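Long-range contacts in ORF14 (Streptomyces clavuligerus, PDB 2WPX), which binds acetyl-CoA as a tandem GNAT protein of the clavulanic acid biosynthesis pathway and probably acts as an acyltransferase: residues Ile188-Ala194 against Tyr220-Glu225; Arg234-Thr238 against Tyr291-Glu296; Leu248-Val254 against Gln266-His272; Gly281-Leu286 against Val316-Leu320. One frame throughout, in Å; residues are numbered along the deposited sequence.

How the contacts relate
All four contacts lie in the C-terminal GNAT unit, whereas acetyl-CoA is bound by a pocket of residues between 90 and 145 of the N-terminal one, away from them all. Contact 3 is the sheet hairpin. Contact 2 shares its sheet through Y236 N to V254 O (2.7 Å), lays helix 280-295 against it, and has its centre about 14 Å from that of contact 3. Contact 4 uses earlier turns of that helix, its centre about 11 Å from that of contact 3; K285 NZ reaches T269 OG1 at 2.9 Å. Contact 1 precedes the others in the chain and touches none, its centre about 14 Å from contact 3 and 24 Å from contact 4.

Contact 1: residues Ile188-Ala194 against Tyr220-Glu225; sequences ITPDEYA and YARQFE
A salt-bridge network of D191, R222 and E225 joins residues 188-194, which run into helix 191-199, to helix 222-230, and T189 is tied into it through its backbone N and O. T189 N donates to E225 OE1 at 2.8 Å, meeting it on the syn side and somewhat out of the carboxylate plane. The hydroxyl of Y220 gives OE1 a second bond, from the opposite face of that plane. The other oxygen, OE2, is gripped side-on by R222, whose NE and NH2 both reach it from one face, at 3.1 Å and 3.0 Å. E225 thus collects four donors, which should fix its rotation and probably favour the charged form.

R222 bends at chi2 and chi3 (66° and -133°), bringing its guanidinium back to the opposite segment. There NH2 also donates to T189 O at 2.7 Å, on a carbonyl lone pair and nearly straight at 166°. D191 OD1 stands 4.0 Å from R222 NH1, well out of the guanidinium plane, a long ion pair with no N-H aimed at it. I188 CG2 rests 3.5 Å from R222 NH2; the apolar contact is A194 CB on Y220 CG at 4.0 Å. P190 and Y193 touch W185 and V183 of strand 180-185. The whole is a salt-bridge network joining two helical elements of the C-terminal GNAT unit.

Contact 2: residues Arg234-Thr238 against Tyr291-Glu296; sequences RAYHT and YVLRHE
The strand-on-helix layer of the C-terminal GNAT unit is built here by strand 234-242 and the end of helix 280-295, whose short segments have axes 9.3 Å apart at closest approach. Y236 carries most of the contact. With CG anti to its carbonyl carbon (chi1 -66°), it turns an edge to the face of Y291 in a T-shaped pair, centroids 5.3 Å apart and planes at 81°. V292 CA lies over one face of the Y236 ring, offset toward its rim, and V292 CG2 packs 3.7 Å from Y236 CB. H295 completes an aromatic cluster, its ring oblique to that of Y236, while H295 CB touches Y236 OH at 3.5 Å.

At the other end of the ring, Y236 OH donates to E296 OE2 at 2.7 Å, coming from above the carboxylate plane. R234 comes to the opposite face of that carboxylate: NH2 bonds E296 OE1 at 3.0 Å within its guanidinium plane, while its bonds to OE2, from NE and NH2, are weak. Hydroxyl and guanidinium hold the E296 carboxylate between them. H237, pointing away from the helix, stacks on W185, whereas T238 OG1 bonds N288 of the same helix 280-295. A helix packed by aromatic and apolar side chains on a strand of the sheet is part of the alpha/beta layering of the GNAT fold.

Contact 3: residues Leu248-Val254 against Gln266-His272; sequences LAGYTSV and QGMTVVH
T252 and T269 stand side by side, pointing the same way, and their hydroxyls are hydrogen-bonded, OG1 to OG1 at 2.9 Å. T269 OG1 lies anti to its carbonyl carbon (chi1 -54°), which turns it to T252 and also to K285 NZ beyond the hairpin. Next along, Y251 and V270 form the hydrogen-bonded pair: Y251 N to V270 O at 3.1 Å, and V270 N to Y251 O at 3.0 Å. G267 N to S253 O (2.6 Å) and H272 N to A249 O (2.8 Å) bond further along, the pairing being irregular round M268. H272 CB also lies 3.3 Å from A249 O.

Further out, A249 and G250 both face A240, a classic beta bulge against strand 234-242. On the face of T252, V254 and Q266 lies helix 280-295, with L284, N288 and V292 touching T252 or V254 and K285 touching Q266; Y251, on the other face, meets V197 of helix 191-199.

Contact 4: residues Gly281-Leu286 against Val316-Leu320; sequences GTLLKL and VNAAL
K285 threads between V316, N317 and L320 where helix 280-295 meets the end of helix 311-319. From its CB, 3.5 Å from L320 CD2, the chain runs out extended at chi2 (170°). CD touches the same L320 CD2 at 3.6 Å and V316 CG1 at 3.7 Å, with N317 OD1 also close. The chain then bends at chi3 and chi4 (143° and 85°) toward N317, where the modelled spacing is doubtful, and NZ is held by T269 OG1 of the adjoining strand. N317 OD1 has a weak partner in Q266 NE2.

T282, one turn earlier, sets OG1 3.5 Å from V316 CG1, and its CG2 meets L320 CD1 at 4.2 Å. L286 CG faces L320 CG at 4.4 Å. G281 C lies 4.0 Å from V316 CG1. This largely apolar packing of helix 280-295 on the C-terminal part of 311-319 and L320, with a lysine tucked along it beside the strands of the C-terminal unit, is in keeping with the alpha/beta GNAT fold.

Contact 1: residues Ile188-Ala194 against Tyr220-Glu225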
loop_
_atom_site.group_PDB
_atom_site.type_symbol
_atom_site.label_atom_id
_atom_site.label_comp_id
_atom_site.label_asym_id
_atom_site.label_seq_id
_atom_site.Cartn_x
_atom_site.Cartn_y
_atom_site.Cartn_z
ATOM N N ILE A 188 3.498 9.538 -15.306
ATOM C CA ILE A 188 2.573 10.646 -15.297
ATOM C C ILE A 188 1.467 10.304 -16.281
ATOM O O ILE A 188 1.732 9.887 -17.420
ATOM C CB ILE A 188 3.286 11.996 -15.729
ATOM C CG1 ILE A 188 4.505 12.299 -14.849
ATOM C CG2 ILE A 188 2.277 13.134 -15.803
ATOM C CD1 ILE A 188 4.119 12.402 -13.347
ATOM N N THR A 189 0.233 10.481 -15.836
ATOM C CA THR A 189 -0.946 10.206 -16.680
ATOM C C THR A 189 -1.267 11.331 -17.687
ATOM O O THR A 189 -1.455 12.461 -17.336
ATOM C CB THR A 189 -2.191 9.814 -15.815
ATOM O OG1 THR A 189 -3.335 9.541 -16.655
ATOM C CG2 THR A 189 -2.552 10.921 -14.959
ATOM N N PRO A 190 -1.280 11.019 -18.977
ATOM C CA PRO A 190 -1.667 12.087 -19.930
ATOM C C PRO A 190 -3.010 12.762 -19.516
ATOM O O PRO A 190 -3.915 12.092 -19.077
ATOM C CB PRO A 190 -1.782 11.335 -21.261
ATOM C CG PRO A 190 -0.800 10.153 -21.058
ATOM C CD PRO A 190 -1.146 9.717 -19.636
ATOM N N ASP A 191 -3.091 14.084 -19.612
ATOM C CA ASP A 191 -4.344 14.819 -19.391
ATOM C C ASP A 191 -5.570 14.084 -19.969
ATOM O O ASP A 191 -6.614 14.040 -19.335
ATOM C CB ASP A 191 -4.261 16.214 -20.040
ATOM C CG ASP A 191 -3.151 17.090 -19.436
ATOM O OD1 ASP A 191 -2.293 16.574 -18.668
ATOM O OD2 ASP A 191 -3.120 18.309 -19.747
ATOM N N GLU A 192 -5.430 13.532 -21.166
ATOM C CA GLU A 192 -6.493 12.862 -21.855
ATOM C C GLU A 192 -7.194 11.796 -21.014
ATOM O O GLU A 192 -8.418 11.609 -21.156
ATOM C CB GLU A 192 -5.881 12.215 -23.094
ATOM C CG GLU A 192 -6.834 11.517 -23.981
ATOM C CD GLU A 192 -6.196 11.136 -25.316
ATOM O OE1 GLU A 192 -6.914 10.684 -26.236
ATOM O OE2 GLU A 192 -4.960 11.275 -25.462
ATOM N N TYR A 193 -6.421 11.089 -20.171
ATOM C CA TYR A 193 -6.953 9.948 -19.418
ATOM C C TYR A 193 -7.176 10.148 -17.950
ATOM O O TYR A 193 -7.628 9.218 -17.291
ATOM C CB TYR A 193 -6.129 8.691 -19.575
ATOM C CG TYR A 193 -5.935 8.304 -20.989
ATOM C CD1 TYR A 193 -4.686 8.352 -21.554
ATOM C CD2 TYR A 193 -6.986 7.943 -21.769
ATOM C CE1 TYR A 193 -4.485 8.022 -22.871
ATOM C CE2 TYR A 193 -6.790 7.635 -23.085
ATOM C CZ TYR A 193 -5.533 7.674 -23.617
ATOM O OH TYR A 193 -5.302 7.336 -24.911
ATOM N N ALA A 194 -6.904 11.350 -17.469
ATOM C CA ALA A 194 -7.003 11.669 -16.079
ATOM C C ALA A 194 -8.438 11.660 -15.602
ATOM O O ALA A 194 -8.801 10.937 -14.636
ATOM C CB ALA A 194 -6.322 13.081 -15.794
ATOM N N TYR A 220 -8.800 13.268 -10.340
ATOM C CA TYR A 220 -7.513 12.678 -10.426
ATOM C C TYR A 220 -6.622 13.612 -9.594
ATOM O O TYR A 220 -6.711 14.840 -9.741
ATOM C CB TYR A 220 -7.064 12.600 -11.892
ATOM C CG TYR A 220 -5.821 11.754 -12.072
ATOM C CD1 TYR A 220 -5.917 10.380 -12.268
ATOM C CD2 TYR A 220 -4.553 12.328 -11.999
ATOM C CE1 TYR A 220 -4.790 9.600 -12.365
ATOM C CE2 TYR A 220 -3.409 11.568 -12.148
ATOM C CZ TYR A 220 -3.544 10.193 -12.321
ATOM O OH TYR A 220 -2.423 9.430 -12.461
ATOM N N ALA A 221 -5.812 13.047 -8.697
ATOM C CA ALA A 221 -5.013 13.837 -7.792
ATOM C C ALA A 221 -3.559 13.722 -8.175
ATOM O O ALA A 221 -2.915 12.745 -7.901
ATOM C CB ALA A 221 -5.212 13.371 -6.395
ATOM N N ARG A 222 -3.075 14.764 -8.831
ATOM C CA ARG A 222 -1.740 14.876 -9.281
ATOM C C ARG A 222 -0.729 14.739 -8.155
ATOM O O ARG A 222 0.422 14.432 -8.382
ATOM C CB ARG A 222 -1.588 16.240 -9.907
ATOM C CG ARG A 222 -1.356 16.273 -11.361
ATOM C CD ARG A 222 -2.406 15.810 -12.332
ATOM N NE ARG A 222 -1.625 14.976 -13.216
ATOM C CZ ARG A 222 -1.907 14.568 -14.449
ATOM N NH1 ARG A 222 -2.982 14.932 -15.122
ATOM N NH2 ARG A 222 -1.022 13.768 -15.017
ATOM N N GLN A 223 -1.172 14.987 -6.930
ATOM C CA GLN A 223 -0.288 14.937 -5.799
ATOM C C GLN A 223 0.136 13.498 -5.492
ATOM O O GLN A 223 1.208 13.276 -4.952
ATOM C CB GLN A 223 -0.927 15.610 -4.581
ATOM C CG GLN A 223 0.077 15.956 -3.534
ATOM C CD GLN A 223 -0.493 16.739 -2.352
ATOM O OE1 GLN A 223 -1.521 17.390 -2.450
ATOM N NE2 GLN A 223 0.199 16.680 -1.240
ATOM N N PHE A 224 -0.712 12.538 -5.843
ATOM C CA PHE A 224 -0.346 11.137 -5.800
ATOM C C PHE A 224 0.879 10.882 -6.665
ATOM O O PHE A 224 1.849 10.289 -6.214
ATOM C CB PHE A 224 -1.498 10.248 -6.267
ATOM C CG PHE A 224 -2.509 9.983 -5.226
ATOM C CD1 PHE A 224 -2.150 9.353 -4.038
ATOM C CD2 PHE A 224 -3.855 10.324 -5.426
ATOM C CE1 PHE A 224 -3.124 9.108 -3.033
ATOM C CE2 PHE A 224 -4.812 10.051 -4.466
ATOM C CZ PHE A 224 -4.448 9.464 -3.259
ATOM N N GLU A 225 0.816 11.339 -7.912
ATOM C CA GLU A 225 1.952 11.250 -8.814
ATOM C C GLU A 225 3.191 11.956 -8.260
ATOM O O GLU A 225 4.263 11.408 -8.336
ATOM C CB GLU A 225 1.624 11.832 -10.192
ATOM C CG GLU A 225 0.505 11.140 -10.893
ATOM C CD GLU A 225 0.258 11.621 -12.302
ATOM O OE1 GLU A 225 -0.196 10.799 -13.095
ATOM O OE2 GLU A 225 0.506 12.825 -12.613
#

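Contact 2: residues Arg234-Thr238 against Tyr291-Glu296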
loop_
_atom_site.group_PDB
_atom_site.type_symbol
_atom_site.label_atom_id
_atom_site.label_comp_id
_atom_site.label_asym_id
_atom_site.label_seq_id
_atom_site.Cartn_x
_atom_site.Cartn_y
_atom_site.Cartn_z
ATOM N N ARG A 234 8.441 4.762 -9.709
ATOM C CA ARG A 234 8.139 4.827 -11.109
ATOM C C ARG A 234 6.846 4.016 -11.338
ATOM O O ARG A 234 6.623 3.005 -10.657
ATOM C CB ARG A 234 9.236 3.998 -11.757
ATOM C CG ARG A 234 9.797 4.471 -12.949
ATOM C CD ARG A 234 11.300 4.187 -12.913
ATOM N NE ARG A 234 11.833 2.819 -12.859
ATOM C CZ ARG A 234 12.795 2.427 -11.988
ATOM N NH1 ARG A 234 13.238 3.253 -11.031
ATOM N NH2 ARG A 234 13.316 1.214 -12.039
ATOM N N ALA A 235 6.044 4.346 -12.357
ATOM C CA ALA A 235 4.816 3.571 -12.562
ATOM C C ALA A 235 4.583 3.190 -14.020
ATOM O O ALA A 235 5.169 3.790 -14.925
ATOM C CB ALA A 235 3.602 4.310 -11.969
ATOM N N TYR A 236 3.769 2.157 -14.237
ATOM C CA TYR A 236 3.531 1.661 -15.595
ATOM C C TYR A 236 2.027 1.430 -15.776
ATOM O O TYR A 236 1.393 0.738 -14.944
ATOM C CB TYR A 236 4.308 0.363 -15.864
ATOM C CG TYR A 236 5.797 0.512 -15.883
ATOM C CD1 TYR A 236 6.552 0.498 -14.678
ATOM C CD2 TYR A 236 6.481 0.666 -17.082
ATOM C CE1 TYR A 236 7.922 0.625 -14.691
ATOM C CE2 TYR A 236 7.869 0.796 -17.086
ATOM C CZ TYR A 236 8.555 0.785 -15.895
ATOM O OH TYR A 236 9.889 0.898 -15.894
ATOM N N HIS A 237 1.449 2.027 -16.824
ATOM C CA HIS A 237 -0.007 1.975 -17.033
ATOM C C HIS A 237 -0.390 1.410 -18.401
ATOM O O HIS A 237 0.248 1.706 -19.393
ATOM C CB HIS A 237 -0.628 3.355 -16.906
ATOM C CG HIS A 237 -0.351 4.010 -15.597
ATOM N ND1 HIS A 237 0.806 4.723 -15.355
ATOM C CD2 HIS A 237 -1.065 4.048 -14.442
ATOM C CE1 HIS A 237 0.781 5.190 -14.118
ATOM N NE2 HIS A 237 -0.352 4.809 -13.549
ATOM N N THR A 238 -1.401 0.554 -18.407
ATOM C CA THR A 238 -2.078 0.125 -19.616
ATOM C C THR A 238 -3.568 0.417 -19.447
ATOM O O THR A 238 -4.143 0.201 -18.387
ATOM C CB THR A 238 -1.897 -1.362 -19.847
ATOM O OG1 THR A 238 -0.493 -1.637 -19.976
ATOM C CG2 THR A 238 -2.671 -1.810 -21.137
ATOM N N TYR A 291 4.675 -4.876 -20.385
ATOM C CA TYR A 291 5.143 -3.540 -20.546
ATOM C C TYR A 291 6.173 -3.228 -19.412
ATOM O O TYR A 291 7.262 -2.746 -19.680
ATOM C CB TYR A 291 3.936 -2.605 -20.590
ATOM C CG TYR A 291 4.281 -1.143 -20.546
ATOM C CD1 TYR A 291 5.382 -0.638 -21.215
ATOM C CD2 TYR A 291 3.520 -0.262 -19.814
ATOM C CE1 TYR A 291 5.681 0.741 -21.173
ATOM C CE2 TYR A 291 3.805 1.066 -19.773
ATOM C CZ TYR A 291 4.871 1.565 -20.441
ATOM O OH TYR A 291 5.122 2.906 -20.359
ATOM N N VAL A 292 5.883 -3.595 -18.182
ATOM C CA VAL A 292 6.899 -3.575 -17.081
ATOM C C VAL A 292 8.204 -4.347 -17.370
ATOM O O VAL A 292 9.314 -3.781 -17.299
ATOM C CB VAL A 292 6.275 -4.078 -15.767
ATOM C CG1 VAL A 292 7.308 -4.220 -14.628
ATOM C CG2 VAL A 292 5.181 -3.157 -15.389
ATOM N N LEU A 293 8.079 -5.621 -17.715
ATOM C CA LEU A 293 9.242 -6.519 -17.868
ATOM C C LEU A 293 10.163 -6.070 -18.993
ATOM O O LEU A 293 11.350 -6.382 -18.982
ATOM C CB LEU A 293 8.776 -7.952 -18.157
ATOM C CG LEU A 293 8.616 -8.867 -16.952
ATOM C CD1 LEU A 293 8.292 -8.063 -15.764
ATOM C CD2 LEU A 293 7.635 -10.048 -17.128
ATOM N N ARG A 294 9.645 -5.365 -19.986
ATOM C CA ARG A 294 10.542 -4.977 -21.032
ATOM C C ARG A 294 11.315 -3.720 -20.637
ATOM O O ARG A 294 12.306 -3.388 -21.256
ATOM C CB ARG A 294 9.853 -4.906 -22.412
ATOM C CG ARG A 294 9.021 -3.676 -22.665
ATOM C CD ARG A 294 9.012 -3.275 -24.176
ATOM N NE ARG A 294 8.420 -4.315 -25.011
ATOM C CZ ARG A 294 7.185 -4.779 -24.849
ATOM N NH1 ARG A 294 6.405 -4.300 -23.876
ATOM N NH2 ARG A 294 6.736 -5.732 -25.654
ATOM N N HIS A 295 10.898 -3.071 -19.559
ATOM C CA HIS A 295 11.652 -1.949 -18.991
ATOM C C HIS A 295 12.382 -2.275 -17.646
ATOM O O HIS A 295 13.288 -1.566 -17.229
ATOM C CB HIS A 295 10.700 -0.773 -18.821
ATOM C CG HIS A 295 10.165 -0.276 -20.123
ATOM N ND1 HIS A 295 10.825 0.675 -20.878
ATOM C CD2 HIS A 295 9.062 -0.625 -20.830
ATOM C CE1 HIS A 295 10.140 0.896 -21.988
ATOM N NE2 HIS A 295 9.066 0.123 -21.980
ATOM N N GLU A 296 11.936 -3.344 -16.983
ATOM C CA GLU A 296 12.425 -3.779 -15.699
ATOM C C GLU A 296 12.641 -5.293 -15.853
ATOM O O GLU A 296 11.910 -6.090 -15.284
ATOM C CB GLU A 296 11.335 -3.516 -14.660
ATOM C CG GLU A 296 11.665 -2.579 -13.477
ATOM C CD GLU A 296 11.895 -1.160 -13.869
ATOM O OE1 GLU A 296 13.018 -0.867 -14.242
ATOM O OE2 GLU A 296 11.014 -0.307 -13.787
#

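Contact 3: residues Leu248-Val254 against Gln266-His272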
loop_
_atom_site.group_PDB
_atom_site.type_symbol
_atom_site.label_atom_id
_atom_site.label_comp_id
_atom_site.label_asym_id
_atom_site.label_seq_id
_atom_site.Cartn_x
_atom_site.Cartn_y
_atom_site.Cartn_z
ATOM N N LEU A 248 -12.821 5.255 -21.421
ATOM C CA LEU A 248 -11.805 4.383 -20.865
ATOM C C LEU A 248 -12.481 3.223 -20.182
ATOM O O LEU A 248 -13.022 3.363 -19.114
ATOM C CB LEU A 248 -10.910 5.134 -19.900
ATOM C CG LEU A 248 -9.790 4.332 -19.278
ATOM C CD1 LEU A 248 -8.740 4.201 -20.293
ATOM C CD2 LEU A 248 -9.307 5.190 -18.114
ATOM N N ALA A 249 -12.446 2.075 -20.851
ATOM C CA ALA A 249 -13.185 0.902 -20.463
ATOM C C ALA A 249 -12.461 0.182 -19.316
ATOM O O ALA A 249 -13.054 -0.621 -18.567
ATOM C CB ALA A 249 -13.353 -0.006 -21.697
ATOM N N GLY A 250 -11.175 0.474 -19.159
ATOM C CA GLY A 250 -10.387 -0.189 -18.147
ATOM C C GLY A 250 -8.968 0.317 -18.044
ATOM O O GLY A 250 -8.410 0.910 -19.002
ATOM N N TYR A 251 -8.368 0.063 -16.881
ATOM C CA TYR A 251 -6.969 0.284 -16.759
ATOM C C TYR A 251 -6.347 -0.346 -15.527
ATOM O O TYR A 251 -7.030 -0.883 -14.666
ATOM C CB TYR A 251 -6.698 1.769 -16.837
ATOM C CG TYR A 251 -6.442 2.391 -15.533
ATOM C CD1 TYR A 251 -7.366 2.326 -14.528
ATOM C CD2 TYR A 251 -5.269 3.066 -15.309
ATOM C CE1 TYR A 251 -7.101 2.903 -13.303
ATOM C CE2 TYR A 251 -5.013 3.658 -14.118
ATOM C CZ TYR A 251 -5.921 3.557 -13.115
ATOM O OH TYR A 251 -5.630 4.161 -11.923
ATOM N N THR A 252 -5.039 -0.263 -15.451
ATOM C CA THR A 252 -4.301 -0.983 -14.475
ATOM C C THR A 252 -2.918 -0.345 -14.340
ATOM O O THR A 252 -2.497 0.401 -15.211
ATOM C CB THR A 252 -4.183 -2.474 -14.895
ATOM O OG1 THR A 252 -3.593 -3.218 -13.834
ATOM C CG2 THR A 252 -3.320 -2.632 -16.121
ATOM N N SER A 253 -2.212 -0.627 -13.253
ATOM C CA SER A 253 -0.876 -0.059 -13.022
ATOM C C SER A 253 0.040 -0.961 -12.187
ATOM O O SER A 253 -0.431 -1.703 -11.315
ATOM C CB SER A 253 -1.003 1.260 -12.261
ATOM O OG SER A 253 -1.777 1.009 -11.113
ATOM N N VAL A 254 1.340 -0.854 -12.478
ATOM C CA VAL A 254 2.423 -1.309 -11.629
ATOM C C VAL A 254 3.270 -0.079 -11.130
ATOM O O VAL A 254 3.507 0.929 -11.858
ATOM C CB VAL A 254 3.319 -2.372 -12.332
ATOM C CG1 VAL A 254 4.491 -2.774 -11.462
ATOM C CG2 VAL A 254 2.504 -3.646 -12.635
ATOM N N GLN A 266 1.842 -4.497 -8.074
ATOM C CA GLN A 266 0.712 -4.400 -8.998
ATOM C C GLN A 266 -0.385 -3.719 -8.298
ATOM O O GLN A 266 -0.807 -4.159 -7.238
ATOM C CB GLN A 266 0.230 -5.778 -9.452
ATOM C CG GLN A 266 -0.934 -5.738 -10.470
ATOM C CD GLN A 266 -1.332 -7.131 -10.952
ATOM O OE1 GLN A 266 -0.802 -7.608 -11.963
ATOM N NE2 GLN A 266 -2.257 -7.806 -10.220
ATOM N N GLY A 267 -0.865 -2.623 -8.873
ATOM C CA GLY A 267 -1.949 -1.865 -8.232
ATOM C C GLY A 267 -3.319 -2.284 -8.764
ATOM O O GLY A 267 -3.462 -3.305 -9.439
ATOM N N MET A 268 -4.339 -1.494 -8.490
ATOM C CA MET A 268 -5.668 -1.898 -8.907
ATOM C C MET A 268 -5.893 -2.019 -10.434
ATOM O O MET A 268 -5.351 -1.260 -11.234
ATOM C CB MET A 268 -6.749 -1.049 -8.222
ATOM C CG MET A 268 -6.447 0.472 -8.213
ATOM S SD MET A 268 -7.765 1.427 -7.377
ATOM C CE MET A 268 -7.033 1.700 -5.742
ATOM N N THR A 269 -6.662 -3.027 -10.820
ATOM C CA THR A 269 -7.167 -3.106 -12.163
ATOM C C THR A 269 -8.625 -2.835 -12.031
ATOM O O THR A 269 -9.303 -3.543 -11.299
ATOM C CB THR A 269 -6.956 -4.521 -12.722
ATOM O OG1 THR A 269 -5.561 -4.866 -12.579
ATOM C CG2 THR A 269 -7.358 -4.620 -14.205
ATOM N N VAL A 270 -9.110 -1.789 -12.688
ATOM C CA VAL A 270 -10.523 -1.477 -12.636
ATOM C C VAL A 270 -11.143 -1.549 -14.032
ATOM O O VAL A 270 -10.609 -1.013 -14.974
ATOM C CB VAL A 270 -10.734 -0.107 -12.052
ATOM C CG1 VAL A 270 -12.177 0.118 -11.817
ATOM C CG2 VAL A 270 -10.017 -0.005 -10.725
ATOM N N VAL A 271 -12.280 -2.217 -14.165
ATOM C CA VAL A 271 -12.950 -2.311 -15.445
ATOM C C VAL A 271 -14.268 -1.568 -15.336
ATOM O O VAL A 271 -15.049 -1.851 -14.461
ATOM C CB VAL A 271 -13.157 -3.802 -15.896
ATOM C CG1 VAL A 271 -13.879 -3.876 -17.219
ATOM C CG2 VAL A 271 -11.809 -4.541 -15.997
ATOM N N HIS A 272 -14.513 -0.615 -16.234
ATOM C CA HIS A 272 -15.778 0.112 -16.303
ATOM C C HIS A 272 -16.994 -0.832 -16.351
ATOM O O HIS A 272 -16.999 -1.800 -17.116
ATOM C CB HIS A 272 -15.756 1.014 -17.542
ATOM C CG HIS A 272 -17.030 1.765 -17.793
ATOM N ND1 HIS A 272 -17.043 3.103 -18.139
ATOM C CD2 HIS A 272 -18.325 1.364 -17.794
ATOM C CE1 HIS A 272 -18.288 3.492 -18.333
ATOM N NE2 HIS A 272 -19.085 2.456 -18.124
#

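Contact 4: residues Gly281-Leu286 against Val316-Leu320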
loop_
_atom_site.group_PDB
_atom_site.type_symbol
_atom_site.label_atom_id
_atom_site.label_comp_id
_atom_site.label_asym_id
_atom_site.label_seq_id
_atom_site.Cartn_x
_atom_site.Cartn_y
_atom_site.Cartn_z
ATOM N N GLY A 281 -9.858 -7.389 -17.719
ATOM C CA GLY A 281 -8.905 -7.438 -16.581
ATOM C C GLY A 281 -7.712 -8.352 -16.800
ATOM O O GLY A 281 -6.584 -8.022 -16.430
ATOM N N THR A 282 -7.964 -9.534 -17.376
ATOM C CA THR A 282 -6.868 -10.392 -17.794
ATOM C C THR A 282 -6.017 -9.725 -18.874
ATOM O O THR A 282 -4.819 -9.739 -18.811
ATOM C CB THR A 282 -7.387 -11.759 -18.254
ATOM O OG1 THR A 282 -8.055 -12.378 -17.140
ATOM C CG2 THR A 282 -6.231 -12.652 -18.660
ATOM N N LEU A 283 -6.641 -9.125 -19.870
ATOM C CA LEU A 283 -5.866 -8.559 -20.961
ATOM C C LEU A 283 -5.006 -7.434 -20.415
ATOM O O LEU A 283 -3.837 -7.360 -20.696
ATOM C CB LEU A 283 -6.783 -7.997 -22.047
ATOM C CG LEU A 283 -6.084 -7.032 -23.007
ATOM C CD1 LEU A 283 -5.160 -7.789 -23.945
ATOM C CD2 LEU A 283 -7.111 -6.237 -23.780
ATOM N N LEU A 284 -5.616 -6.548 -19.633
ATOM C CA LEU A 284 -4.931 -5.442 -19.012
ATOM C C LEU A 284 -3.719 -5.877 -18.112
ATOM O O LEU A 284 -2.628 -5.350 -18.257
ATOM C CB LEU A 284 -5.948 -4.558 -18.269
ATOM C CG LEU A 284 -6.775 -3.643 -19.182
ATOM C CD1 LEU A 284 -7.776 -2.861 -18.356
ATOM C CD2 LEU A 284 -5.914 -2.655 -20.021
ATOM N N LYS A 285 -3.889 -6.848 -17.225
ATOM C CA LYS A 285 -2.751 -7.240 -16.367
ATOM C C LYS A 285 -1.601 -7.826 -17.141
ATOM O O LYS A 285 -0.432 -7.533 -16.836
ATOM C CB LYS A 285 -3.150 -8.208 -15.254
ATOM C CG LYS A 285 -4.043 -7.598 -14.245
ATOM C CD LYS A 285 -4.543 -8.715 -13.371
ATOM C CE LYS A 285 -4.666 -8.264 -11.928
ATOM N NZ LYS A 285 -5.973 -7.641 -11.867
ATOM N N LEU A 286 -1.928 -8.635 -18.158
ATOM C CA LEU A 286 -0.898 -9.292 -18.936
ATOM C C LEU A 286 -0.215 -8.301 -19.842
ATOM O O LEU A 286 1.013 -8.335 -19.952
ATOM C CB LEU A 286 -1.447 -10.445 -19.742
ATOM C CG LEU A 286 -1.669 -11.677 -18.887
ATOM C CD1 LEU A 286 -2.489 -12.600 -19.738
ATOM C CD2 LEU A 286 -0.346 -12.339 -18.513
ATOM N N VAL A 316 -9.156 -13.368 -11.563
ATOM C CA VAL A 316 -8.136 -12.966 -12.522
ATOM C C VAL A 316 -6.697 -13.100 -12.048
ATOM O O VAL A 316 -5.832 -13.545 -12.815
ATOM C CB VAL A 316 -8.379 -11.573 -13.026
ATOM C CG1 VAL A 316 -7.233 -11.154 -13.940
ATOM C CG2 VAL A 316 -9.702 -11.582 -13.829
ATOM N N ASN A 317 -6.426 -12.733 -10.805
ATOM C CA ASN A 317 -5.065 -12.732 -10.298
ATOM C C ASN A 317 -4.545 -14.166 -10.197
ATOM O O ASN A 317 -3.437 -14.442 -10.657
ATOM C CB ASN A 317 -4.962 -11.976 -8.942
ATOM C CG ASN A 317 -4.914 -10.484 -9.126
ATOM O OD1 ASN A 317 -4.426 -10.009 -10.156
ATOM N ND2 ASN A 317 -5.468 -9.725 -8.162
ATOM N N ALA A 318 -5.396 -15.061 -9.674
ATOM C CA ALA A 318 -5.099 -16.487 -9.538
ATOM C C ALA A 318 -4.775 -17.151 -10.860
ATOM O O ALA A 318 -3.741 -17.843 -10.973
ATOM C CB ALA A 318 -6.275 -17.251 -8.826
ATOM N N ALA A 319 -5.627 -16.944 -11.867
ATOM C CA ALA A 319 -5.338 -17.473 -13.243
ATOM C C ALA A 319 -3.954 -17.056 -13.652
ATOM O O ALA A 319 -3.332 -17.704 -14.460
ATOM C CB ALA A 319 -6.336 -16.918 -14.296
ATOM N N LEU A 320 -3.481 -15.938 -13.135
ATOM C CA LEU A 320 -2.219 -15.406 -13.644
ATOM C C LEU A 320 -1.022 -15.931 -12.831
ATOM O O LEU A 320 0.109 -15.548 -13.095
ATOM C CB LEU A 320 -2.218 -13.873 -13.580
ATOM C CG LEU A 320 -2.672 -13.082 -14.820
ATOM C CD1 LEU A 320 -4.041 -13.557 -15.199
ATOM C CD2 LEU A 320 -2.675 -11.599 -14.556
#